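Putative Nudix hydrolase DR_0079 (Deinococcus radiodurans, PDB 2O5F) hydrolyses nucleoside di- and triphosphates to monophosphates with magnesium as cofactor, preferring the cytosine ribonucleotides CDP and CTP. Local coordinates at residues L97-L102 and Y119-D124; L41-G46 and G137-P142; L29-V34 and L112-C117; R35-F40 and E76-A81. All blocks are in the same frame, centred on the assembly; numbering follows the deposited sequence.

Overall arrangement
From the N terminus, the chain first reaches L29-V34, then follows strand 35-42 through R35-F40 into the turn of L41-G46. Contact 4 closes the first loop, bringing the start of helix 78-90 back onto that strand. It lies nested inside the larger loop of contact 3, where L112-C117 returns to L29-V34 as strand 115-122 begins. Contact 1 then pairs the far part of this strand with strand 98-105 in a hairpin, and its span crosses that of contact 3. Contact 2 closes last, enclosing contact 1 and crossing contacts 3 and 4; it joins the end of strand 35-42 to strand 136-140. Contacts 2 and 3 lie on opposite sides of the chain's centre.

Contact 1: L97-L102 and Y119-D124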
# COMPACT_ATOMS: atom_id res chain seq x y z
N LEU A 97 7.40 -13.82 8.04
CA LEU A 97 6.62 -14.40 6.96
C LEU A 97 7.36 -14.31 5.64
O LEU A 97 8.43 -13.70 5.55
CB LEU A 97 5.27 -13.68 6.84
CG LEU A 97 4.41 -13.57 8.10
CD1 LEU A 97 3.10 -12.89 7.74
CD2 LEU A 97 4.15 -14.94 8.70
N SER A 98 6.80 -14.93 4.61
CA SER A 98 7.40 -14.88 3.29
C SER A 98 6.84 -13.67 2.53
O SER A 98 5.62 -13.47 2.51
CB SER A 98 7.07 -16.17 2.53
OG SER A 98 7.42 -16.06 1.15
N TRP A 99 7.72 -12.88 1.94
CA TRP A 99 7.32 -11.70 1.17
C TRP A 99 8.33 -11.39 0.07
O TRP A 99 9.45 -11.89 0.08
CB TRP A 99 7.18 -10.46 2.06
CG TRP A 99 8.46 -10.00 2.69
CD1 TRP A 99 8.98 -10.44 3.88
CD2 TRP A 99 9.39 -9.02 2.19
NE1 TRP A 99 10.15 -9.79 4.14
CE2 TRP A 99 10.43 -8.91 3.13
CE3 TRP A 99 9.43 -8.22 1.04
CZ2 TRP A 99 11.51 -8.04 2.96
CZ3 TRP A 99 10.50 -7.35 0.87
CH2 TRP A 99 11.53 -7.27 1.83
N ARG A 100 7.93 -10.55 -0.87
CA ARG A 100 8.83 -10.19 -1.95
C ARG A 100 8.31 -8.98 -2.69
O ARG A 100 7.11 -8.68 -2.66
CB ARG A 100 8.98 -11.35 -2.93
CG ARG A 100 7.74 -11.61 -3.77
CD ARG A 100 8.05 -12.54 -4.93
NE ARG A 100 6.93 -12.64 -5.86
CZ ARG A 100 5.76 -13.20 -5.58
NH1 ARG A 100 5.54 -13.72 -4.38
NH2 ARG A 100 4.80 -13.25 -6.50
N PRO A 101 9.21 -8.24 -3.35
CA PRO A 101 8.80 -7.07 -4.11
C PRO A 101 7.94 -7.57 -5.27
O PRO A 101 8.35 -8.47 -6.00
CB PRO A 101 10.13 -6.50 -4.60
CG PRO A 101 11.07 -6.87 -3.50
CD PRO A 101 10.68 -8.30 -3.22
N LEU A 102 6.76 -7.01 -5.41
CA LEU A 102 5.87 -7.44 -6.49
C LEU A 102 6.11 -6.57 -7.72
O LEU A 102 6.19 -7.07 -8.84
CB LEU A 102 4.42 -7.34 -6.03
CG LEU A 102 3.36 -8.14 -6.78
CD1 LEU A 102 3.69 -9.63 -6.70
CD2 LEU A 102 1.99 -7.87 -6.18
N TYR A 119 4.57 -4.74 -2.54
CA TYR A 119 5.05 -6.03 -2.05
C TYR A 119 3.92 -7.02 -1.93
O TYR A 119 2.75 -6.64 -1.91
CB TYR A 119 5.66 -5.85 -0.66
CG TYR A 119 6.81 -4.89 -0.61
CD1 TYR A 119 8.10 -5.30 -0.95
CD2 TYR A 119 6.61 -3.56 -0.23
CE1 TYR A 119 9.17 -4.42 -0.89
CE2 TYR A 119 7.68 -2.67 -0.17
CZ TYR A 119 8.95 -3.10 -0.50
OH TYR A 119 10.00 -2.22 -0.44
N GLU A 120 4.26 -8.30 -1.84
CA GLU A 120 3.26 -9.32 -1.64
C GLU A 120 3.70 -10.12 -0.41
O GLU A 120 4.82 -10.61 -0.35
CB GLU A 120 3.14 -10.25 -2.85
CG GLU A 120 2.11 -11.35 -2.65
CD GLU A 120 1.94 -12.24 -3.86
OE1 GLU A 120 2.89 -13.00 -4.18
OE2 GLU A 120 0.87 -12.17 -4.50
N LEU A 121 2.81 -10.20 0.58
CA LEU A 121 3.07 -10.93 1.81
C LEU A 121 2.26 -12.22 1.70
O LEU A 121 1.11 -12.20 1.26
CB LEU A 121 2.58 -10.11 3.01
CG LEU A 121 3.22 -10.30 4.39
CD1 LEU A 121 4.65 -9.79 4.36
CD2 LEU A 121 2.42 -9.53 5.45
N ARG A 122 2.86 -13.35 2.08
CA ARG A 122 2.16 -14.63 2.01
C ARG A 122 1.76 -15.16 3.39
O ARG A 122 2.62 -15.34 4.26
CB ARG A 122 3.03 -15.69 1.30
CG ARG A 122 3.50 -15.32 -0.10
CD ARG A 122 2.35 -14.86 -0.97
NE ARG A 122 1.24 -15.81 -0.94
CZ ARG A 122 1.24 -16.99 -1.55
NH1 ARG A 122 2.30 -17.37 -2.26
NH2 ARG A 122 0.19 -17.78 -1.45
N SER A 123 0.47 -15.42 3.58
CA SER A 123 -0.04 -15.94 4.83
C SER A 123 -1.49 -16.38 4.71
O SER A 123 -2.28 -15.74 4.01
CB SER A 123 0.05 -14.90 5.95
OG SER A 123 -0.45 -15.44 7.17
N ASP A 124 -1.83 -17.47 5.38
CA ASP A 124 -3.21 -17.94 5.37
C ASP A 124 -3.92 -17.49 6.64
O ASP A 124 -5.12 -17.68 6.78
CB ASP A 124 -3.26 -19.47 5.27
CG ASP A 124 -3.09 -19.96 3.84
OD1 ASP A 124 -3.91 -19.59 2.99
OD2 ASP A 124 -2.13 -20.70 3.57
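Trp99 holds its CG between the backbone N and the carbonyl carbon (chi1 64°), which starts the indole on a course side by side with Tyr119; in Leu121, chi2 of 68° places CD1, which reaches to 3.5 Å from Trp99 CB. Trp99 and Leu121 form a non-hydrogen-bonded pair of an antiparallel beta hairpin, which brings their CA atoms to 4.4 Å. The next pair along, Arg100 and Glu120, is hydrogen-bonded, with Glu120 N 3.0 Å from Arg100 O and Arg100 N 3.2 Å from Glu120 O. Apolar residues suit the face shared by Trp99 and Leu121. The indole also reaches Tyr119 beside it, the ring planes oblique, with Trp99 CZ3 3.6 Å from Tyr119 CD1. An alanine in place of Trp99 would keep CB against Leu121 but would probably open a gap beside the Tyr119 ring. The other face carries the charged pair Arg100 and Glu120. They lie side by side, their extended chains pointing the same way, and Arg100 NH1 meets Glu120 OE1 in a salt bridge of 2.8 Å. The guanidinium and carboxylate planes stand 72° apart, and the hydrogen bond within this bridge is weak. Glu120 has further partners, since OE1 also pairs with Arg42 NH2 and OE2 bonds Tyr167 OH; the two arginines around it would probably stabilise its negative charge. Strand 98-105 is an edge strand of the mixed sheet, and strand 115-122 pairs on its other side with strand 35-42. Helix 78-90 packs on the Trp99 face through Phe82, which stacks on Tyr119 and meets Trp99 edge-to-face.

Contact 2: L41-G46 and G137-P142; sequences LRNSQG and GEWLTP
Asn43 and Trp139 face each other with their CA atoms 8.4 Å apart, and no backbone hydrogen bond joins the segments, so side chains carry the contact. The motif on one side is a type I beta turn from Asn43 to Gly46 combined with an Asx turn, formed as the chain leaves strand 35-42 for strand 48-52. Asn43 suits its first position because OD1 accepts from Gln45 N at 2.8 Å, with the donor well above the carbonyl plane, and also from Gln47 N. Gly46 closes the turn at positive phi, a conformation easily reached without a side chain. This grip holds the Asn43 side chain over the indole. The amide lies nearly flat on Trp139, the two planes 17° apart, with ND2 3.2 Å above the ring plane and displaced toward the rim. Asn43 CB also lies over the ring face, in a CH-pi contact 4.1 Å from the centroid of the six-membered ring. Leu41 packs its CD2 on the indole, 3.7 Å from Trp139 CH2. Outside the two segments, Trp139 NE1 bonds Thr126 OG1, and Trp49 of the neighbouring strand 48-52 meets the indole edge-to-face. Further along, Thr141 is the N-cap of helix 142-151, its OG1 bonding His144 N. Pro142 follows in the first helical turn, where no backbone N-H is needed, and its CD rests 3.7 Å from Gly46 O.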
# COMPACT_ATOMS: atom_id res chain seq x y z
N LEU A 41 -1.60 -8.90 1.13
CA LEU A 41 -1.42 -10.14 1.87
C LEU A 41 -2.25 -11.15 1.08
O LEU A 41 -3.47 -11.00 0.97
CB LEU A 41 -1.98 -9.99 3.28
CG LEU A 41 -1.97 -11.23 4.18
CD1 LEU A 41 -0.52 -11.59 4.52
CD2 LEU A 41 -2.75 -10.96 5.45
N ARG A 42 -1.61 -12.17 0.51
CA ARG A 42 -2.34 -13.17 -0.26
C ARG A 42 -2.22 -14.57 0.34
O ARG A 42 -1.12 -15.00 0.70
CB ARG A 42 -1.86 -13.20 -1.72
CG ARG A 42 -2.66 -14.15 -2.60
CD ARG A 42 -2.08 -14.26 -4.00
NE ARG A 42 -0.69 -14.69 -3.97
CZ ARG A 42 0.04 -14.97 -5.05
NH1 ARG A 42 -0.50 -14.86 -6.26
NH2 ARG A 42 1.30 -15.35 -4.92
N ASN A 43 -3.34 -15.27 0.44
CA ASN A 43 -3.32 -16.61 1.00
C ASN A 43 -3.13 -17.68 -0.08
O ASN A 43 -2.93 -17.37 -1.25
CB ASN A 43 -4.59 -16.89 1.81
CG ASN A 43 -5.87 -16.84 0.97
OD1 ASN A 43 -5.85 -16.96 -0.25
ND2 ASN A 43 -7.01 -16.67 1.65
N SER A 44 -3.19 -18.94 0.33
CA SER A 44 -3.00 -20.05 -0.60
C SER A 44 -4.22 -20.26 -1.49
O SER A 44 -4.19 -21.09 -2.40
CB SER A 44 -2.69 -21.32 0.19
OG SER A 44 -3.67 -21.55 1.17
N GLN A 45 -5.29 -19.52 -1.22
CA GLN A 45 -6.51 -19.61 -2.00
C GLN A 45 -6.54 -18.55 -3.10
O GLN A 45 -7.49 -18.48 -3.87
CB GLN A 45 -7.72 -19.44 -1.06
CG GLN A 45 -8.00 -20.66 -0.18
CD GLN A 45 -8.45 -20.29 1.23
OE1 GLN A 45 -7.64 -20.21 2.16
NE2 GLN A 45 -9.75 -20.03 1.38
N GLY A 46 -5.50 -17.73 -3.17
CA GLY A 46 -5.44 -16.69 -4.18
C GLY A 46 -6.28 -15.47 -3.83
O GLY A 46 -6.61 -14.67 -4.71
N GLY A 137 -11.80 -6.56 8.01
CA GLY A 137 -11.24 -6.89 6.71
C GLY A 137 -11.80 -8.20 6.21
O GLY A 137 -12.44 -8.93 6.96
N GLU A 138 -11.57 -8.51 4.94
CA GLU A 138 -12.05 -9.76 4.40
C GLU A 138 -11.18 -10.29 3.28
O GLU A 138 -10.51 -9.53 2.57
CB GLU A 138 -13.51 -9.61 3.94
CG GLU A 138 -13.79 -8.55 2.89
CD GLU A 138 -15.25 -8.07 2.88
OE1 GLU A 138 -16.19 -8.90 2.81
OE2 GLU A 138 -15.47 -6.84 2.94
N TRP A 139 -11.14 -11.61 3.16
CA TRP A 139 -10.36 -12.23 2.10
C TRP A 139 -11.24 -12.16 0.86
O TRP A 139 -12.38 -12.63 0.86
CB TRP A 139 -10.04 -13.68 2.46
CG TRP A 139 -9.04 -13.80 3.58
CD1 TRP A 139 -9.30 -14.02 4.89
CD2 TRP A 139 -7.61 -13.71 3.46
NE1 TRP A 139 -8.12 -14.07 5.61
CE2 TRP A 139 -7.07 -13.89 4.75
CE3 TRP A 139 -6.74 -13.49 2.39
CZ2 TRP A 139 -5.69 -13.87 5.00
CZ3 TRP A 139 -5.36 -13.47 2.63
CH2 TRP A 139 -4.86 -13.66 3.93
N LEU A 140 -10.71 -11.56 -0.19
CA LEU A 140 -11.46 -11.40 -1.41
C LEU A 140 -10.61 -11.72 -2.62
O LEU A 140 -9.41 -11.47 -2.63
CB LEU A 140 -11.96 -9.96 -1.55
CG LEU A 140 -12.89 -9.36 -0.50
CD1 LEU A 140 -13.03 -7.87 -0.80
CD2 LEU A 140 -14.26 -10.05 -0.52
N THR A 141 -11.26 -12.27 -3.63
CA THR A 141 -10.56 -12.57 -4.86
C THR A 141 -10.44 -11.23 -5.58
O THR A 141 -11.26 -10.34 -5.40
CB THR A 141 -11.38 -13.52 -5.73
OG1 THR A 141 -12.59 -12.87 -6.14
CG2 THR A 141 -11.72 -14.77 -4.95
N PRO A 142 -9.39 -11.07 -6.40
CA PRO A 142 -9.22 -9.81 -7.13
C PRO A 142 -10.44 -9.48 -7.98
O PRO A 142 -10.80 -8.32 -8.14
CB PRO A 142 -7.98 -10.07 -7.97
CG PRO A 142 -7.16 -10.95 -7.06
CD PRO A 142 -8.20 -11.92 -6.53

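Contact 3: L29-V34 and L112-C117; sequences LRWERV and LSSFMC
Ser113 meets Glu32 through a water, which donates to Ser113 O at 2.7 Å and to Glu32 OE1 at 2.9 Å. Its own hydroxyl turns elsewhere, to Asp158 OD2. Ser114 follows with a direct bond: its OG, anti to its own carbonyl carbon (chi1 -50°), donates to Trp31 O at 2.7 Å. A small hydroxyl side chain fits this buried position, since it reaches a backbone oxygen at close range. Trp31 O is gripped twice, for Val34 N also donates to it and closes the 3-10 turn 31-33; the two donors approach from opposite faces of the carbonyl plane. Here strand 115-122 begins beside strand 35-42 in the mixed sheet of the Nudix fold, the two running parallel. Phe115 N donates to Val34 O at 3.1 Å, in the carbonyl plane, and Phe115 O in turn accepts from Val36 N, so that Phe115 bonds on both sides of Arg35 in the manner of parallel strands. The Phe115 ring lies against backbone oxygens of the first segment: its CE2 comes within 3.6 Å of Glu32 O, while Val34 O lies at the ring edge. Beyond the two segments, Ser106 and Pro107 also touch this ring.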
# COMPACT_ATOMS: atom_id res chain seq x y z
N LEU A 29 2.61 20.13 -0.65
CA LEU A 29 2.84 18.72 -0.92
C LEU A 29 2.16 18.24 -2.20
O LEU A 29 0.99 18.54 -2.46
CB LEU A 29 2.37 17.87 0.27
CG LEU A 29 2.49 16.35 0.09
CD1 LEU A 29 3.93 15.95 -0.20
CD2 LEU A 29 1.99 15.64 1.35
N ARG A 30 2.91 17.48 -2.99
CA ARG A 30 2.45 16.89 -4.24
C ARG A 30 2.78 15.40 -4.12
O ARG A 30 3.95 15.04 -3.97
CB ARG A 30 3.20 17.51 -5.42
CG ARG A 30 2.81 18.94 -5.73
CD ARG A 30 1.38 19.02 -6.23
NE ARG A 30 1.08 20.32 -6.82
CZ ARG A 30 1.00 21.45 -6.12
NH1 ARG A 30 1.18 21.44 -4.81
NH2 ARG A 30 0.74 22.60 -6.74
N TRP A 31 1.77 14.54 -4.19
CA TRP A 31 2.02 13.11 -4.03
C TRP A 31 2.93 12.48 -5.08
O TRP A 31 3.61 11.49 -4.80
CB TRP A 31 0.69 12.34 -3.96
CG TRP A 31 -0.02 12.58 -2.65
CD1 TRP A 31 -1.16 13.31 -2.46
CD2 TRP A 31 0.41 12.15 -1.35
NE1 TRP A 31 -1.47 13.37 -1.12
CE2 TRP A 31 -0.52 12.66 -0.41
CE3 TRP A 31 1.48 11.38 -0.88
CZ2 TRP A 31 -0.40 12.43 0.96
CZ3 TRP A 31 1.60 11.15 0.49
CH2 TRP A 31 0.66 11.68 1.40
N GLU A 32 2.95 13.06 -6.28
CA GLU A 32 3.79 12.54 -7.35
C GLU A 32 5.27 12.86 -7.09
O GLU A 32 6.16 12.41 -7.84
CB GLU A 32 3.37 13.14 -8.70
CG GLU A 32 3.49 14.66 -8.76
CD GLU A 32 2.18 15.37 -8.46
OE1 GLU A 32 1.37 14.87 -7.65
OE2 GLU A 32 1.98 16.47 -9.04
N ARG A 33 5.53 13.63 -6.05
CA ARG A 33 6.90 14.01 -5.69
C ARG A 33 7.40 13.30 -4.44
O ARG A 33 8.45 13.64 -3.90
CB ARG A 33 6.98 15.53 -5.51
CG ARG A 33 6.70 16.30 -6.78
CD ARG A 33 6.70 17.80 -6.54
NE ARG A 33 6.43 18.53 -7.78
CZ ARG A 33 6.30 19.85 -7.85
NH1 ARG A 33 6.42 20.59 -6.75
NH2 ARG A 33 6.05 20.43 -9.01
N VAL A 34 6.63 12.31 -3.97
CA VAL A 34 7.03 11.55 -2.79
C VAL A 34 6.88 10.04 -3.00
O VAL A 34 6.32 9.59 -4.01
CB VAL A 34 6.23 11.96 -1.53
CG1 VAL A 34 6.44 13.45 -1.25
CG2 VAL A 34 4.74 11.66 -1.72
N LEU A 112 -1.04 6.10 -10.92
CA LEU A 112 -0.86 5.91 -9.49
C LEU A 112 -0.38 7.25 -8.91
O LEU A 112 0.30 8.02 -9.59
CB LEU A 112 0.14 4.79 -9.19
CG LEU A 112 -0.34 3.39 -9.61
CD1 LEU A 112 0.81 2.40 -9.52
CD2 LEU A 112 -1.51 2.94 -8.72
N SER A 113 -0.74 7.50 -7.66
CA SER A 113 -0.43 8.76 -6.97
C SER A 113 1.02 9.15 -6.65
O SER A 113 1.36 10.33 -6.73
CB SER A 113 -1.23 8.80 -5.66
OG SER A 113 -0.89 7.69 -4.85
N SER A 114 1.84 8.18 -6.28
CA SER A 114 3.23 8.43 -5.91
C SER A 114 4.17 7.35 -6.41
O SER A 114 3.73 6.35 -6.97
CB SER A 114 3.38 8.46 -4.38
OG SER A 114 2.44 9.30 -3.77
N PHE A 115 5.46 7.57 -6.20
CA PHE A 115 6.46 6.57 -6.55
C PHE A 115 6.22 5.49 -5.52
O PHE A 115 5.89 5.78 -4.36
CB PHE A 115 7.85 7.17 -6.41
CG PHE A 115 8.30 7.90 -7.64
CD1 PHE A 115 8.80 7.21 -8.73
CD2 PHE A 115 8.17 9.28 -7.72
CE1 PHE A 115 9.17 7.87 -9.89
CE2 PHE A 115 8.54 9.96 -8.89
CZ PHE A 115 9.05 9.24 -9.97
N MET A 116 6.37 4.24 -5.91
CA MET A 116 6.10 3.19 -4.95
C MET A 116 6.66 1.83 -5.27
O MET A 116 6.97 1.50 -6.42
CB MET A 116 4.59 3.03 -4.78
CG MET A 116 3.86 2.65 -6.06
SD MET A 116 2.09 2.38 -5.79
CE MET A 116 1.47 4.05 -5.67
N CYS A 117 6.80 1.05 -4.22
CA CYS A 117 7.21 -0.32 -4.35
C CYS A 117 6.00 -1.04 -3.77
O CYS A 117 5.47 -0.65 -2.72
CB CYS A 117 8.44 -0.64 -3.52
SG CYS A 117 9.02 -2.32 -3.79
O HOH W 1 -0.22 12.39 -7.63

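Contact 4: R35-F40 and E76-A81; sequences RVVNAF and ETYEEA
Val37 and Tyr78 meet in a helix-on-sheet packing contact, where the first turn of helix 78-90 settles on the early part of strand 35-42. Val37 suits the junction because its branches part: CG1 lies 3.7 Å from Tyr78 CD1, and CG2 3.9 Å from Ala81 CB, whose small size lets the helix come close. The Tyr78 ring presents its edge to the strand, with Val36 O near its plane and 3.7 Å from Tyr78 CE1. At its far end Tyr78 OH is hydrogen-bonded to Asp16 OD2. An alanine in place of Tyr78 would probably leave Asp16 without its phenolic partner and open a gap beside Val37 CG1. Arg35, long enough to pass the ring, has Tyr78 CE2 over one face of its guanidinium. A water in the guanidinium plane accepts from Arg35 NH2 at 3.0 Å and donates to Glu76 O at 2.8 Å. Glu80 OE1 accepts at 3.1 Å from the backbone N of Thr77, the N-cap residue. Residues 76-81 belong to the Nudix box, whose loop-helix-loop, with the helix packed on the sheet, is the hallmark of this family; further along the same helix, Glu85 and Glu89 probably bind magnesium.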
# COMPACT_ATOMS: atom_id res chain seq x y z
N ARG A 35 7.37 9.27 -2.03
CA ARG A 35 7.34 7.81 -2.10
C ARG A 35 6.42 7.16 -1.06
O ARG A 35 6.33 7.61 0.09
CB ARG A 35 8.77 7.26 -1.94
CG ARG A 35 9.79 8.01 -2.79
CD ARG A 35 11.09 7.25 -3.07
NE ARG A 35 12.04 7.25 -1.97
CZ ARG A 35 13.36 7.14 -2.11
NH1 ARG A 35 13.93 7.02 -3.31
NH2 ARG A 35 14.12 7.15 -1.03
N VAL A 36 5.72 6.12 -1.48
CA VAL A 36 4.84 5.37 -0.59
C VAL A 36 5.10 3.88 -0.81
O VAL A 36 5.76 3.49 -1.78
CB VAL A 36 3.34 5.65 -0.88
CG1 VAL A 36 3.04 7.13 -0.66
CG2 VAL A 36 2.98 5.23 -2.30
N VAL A 37 4.60 3.05 0.09
CA VAL A 37 4.73 1.61 -0.05
C VAL A 37 3.32 1.05 0.03
O VAL A 37 2.45 1.61 0.70
CB VAL A 37 5.61 0.97 1.06
CG1 VAL A 37 7.09 1.17 0.76
CG2 VAL A 37 5.26 1.59 2.42
N ASN A 38 3.09 -0.05 -0.67
CA ASN A 38 1.79 -0.70 -0.68
C ASN A 38 2.08 -2.19 -0.70
O ASN A 38 3.07 -2.63 -1.29
CB ASN A 38 0.98 -0.30 -1.92
CG ASN A 38 0.36 1.09 -1.79
OD1 ASN A 38 -0.42 1.35 -0.89
ND2 ASN A 38 0.71 1.98 -2.71
N ALA A 39 1.24 -2.97 -0.04
CA ALA A 39 1.43 -4.41 -0.03
C ALA A 39 0.10 -5.12 0.05
O ALA A 39 -0.88 -4.58 0.56
CB ALA A 39 2.32 -4.83 1.13
N PHE A 40 0.10 -6.34 -0.47
CA PHE A 40 -1.07 -7.19 -0.47
C PHE A 40 -0.70 -8.46 0.26
O PHE A 40 0.38 -9.02 0.06
CB PHE A 40 -1.48 -7.54 -1.90
CG PHE A 40 -2.12 -6.41 -2.64
CD1 PHE A 40 -3.39 -5.97 -2.29
CD2 PHE A 40 -1.46 -5.79 -3.70
CE1 PHE A 40 -4.00 -4.92 -2.99
CE2 PHE A 40 -2.06 -4.74 -4.40
CZ PHE A 40 -3.34 -4.30 -4.04
N GLU A 76 14.24 6.97 5.12
CA GLU A 76 13.83 5.58 5.20
C GLU A 76 13.84 4.91 3.83
O GLU A 76 13.56 5.54 2.82
CB GLU A 76 12.44 5.53 5.82
CG GLU A 76 11.90 4.17 6.18
CD GLU A 76 10.55 4.29 6.87
OE1 GLU A 76 9.65 4.95 6.29
OE2 GLU A 76 10.38 3.74 7.98
N THR A 77 14.18 3.63 3.79
CA THR A 77 14.18 2.91 2.53
C THR A 77 12.78 2.30 2.37
O THR A 77 12.00 2.28 3.32
CB THR A 77 15.22 1.80 2.51
OG1 THR A 77 15.34 1.28 1.18
CG2 THR A 77 14.80 0.69 3.44
N TYR A 78 12.47 1.82 1.17
CA TYR A 78 11.16 1.21 0.91
C TYR A 78 10.89 0.03 1.84
O TYR A 78 9.81 -0.08 2.42
CB TYR A 78 11.07 0.76 -0.55
CG TYR A 78 10.84 1.88 -1.55
CD1 TYR A 78 9.58 2.44 -1.72
CD2 TYR A 78 11.88 2.36 -2.34
CE1 TYR A 78 9.35 3.46 -2.65
CE2 TYR A 78 11.68 3.38 -3.28
CZ TYR A 78 10.41 3.91 -3.43
OH TYR A 78 10.20 4.89 -4.37
N GLU A 79 11.87 -0.86 1.98
CA GLU A 79 11.71 -2.04 2.84
C GLU A 79 11.45 -1.65 4.30
O GLU A 79 10.62 -2.25 4.98
CB GLU A 79 12.95 -2.93 2.77
CG GLU A 79 12.79 -4.27 3.47
CD GLU A 79 14.07 -5.09 3.50
OE1 GLU A 79 14.88 -4.94 2.56
OE2 GLU A 79 14.25 -5.89 4.44
N GLU A 80 12.17 -0.64 4.79
CA GLU A 80 11.99 -0.20 6.16
C GLU A 80 10.60 0.37 6.39
O GLU A 80 9.98 0.14 7.43
CB GLU A 80 13.06 0.84 6.52
CG GLU A 80 14.47 0.27 6.58
CD GLU A 80 15.54 1.33 6.68
OE1 GLU A 80 15.22 2.52 6.48
OE2 GLU A 80 16.71 0.97 6.95
N ALA A 81 10.08 1.10 5.40
CA ALA A 81 8.74 1.67 5.53
C ALA A 81 7.72 0.53 5.55
O ALA A 81 6.74 0.57 6.29
CB ALA A 81 8.46 2.62 4.38
O HOH W 2 12.60 7.82 1.41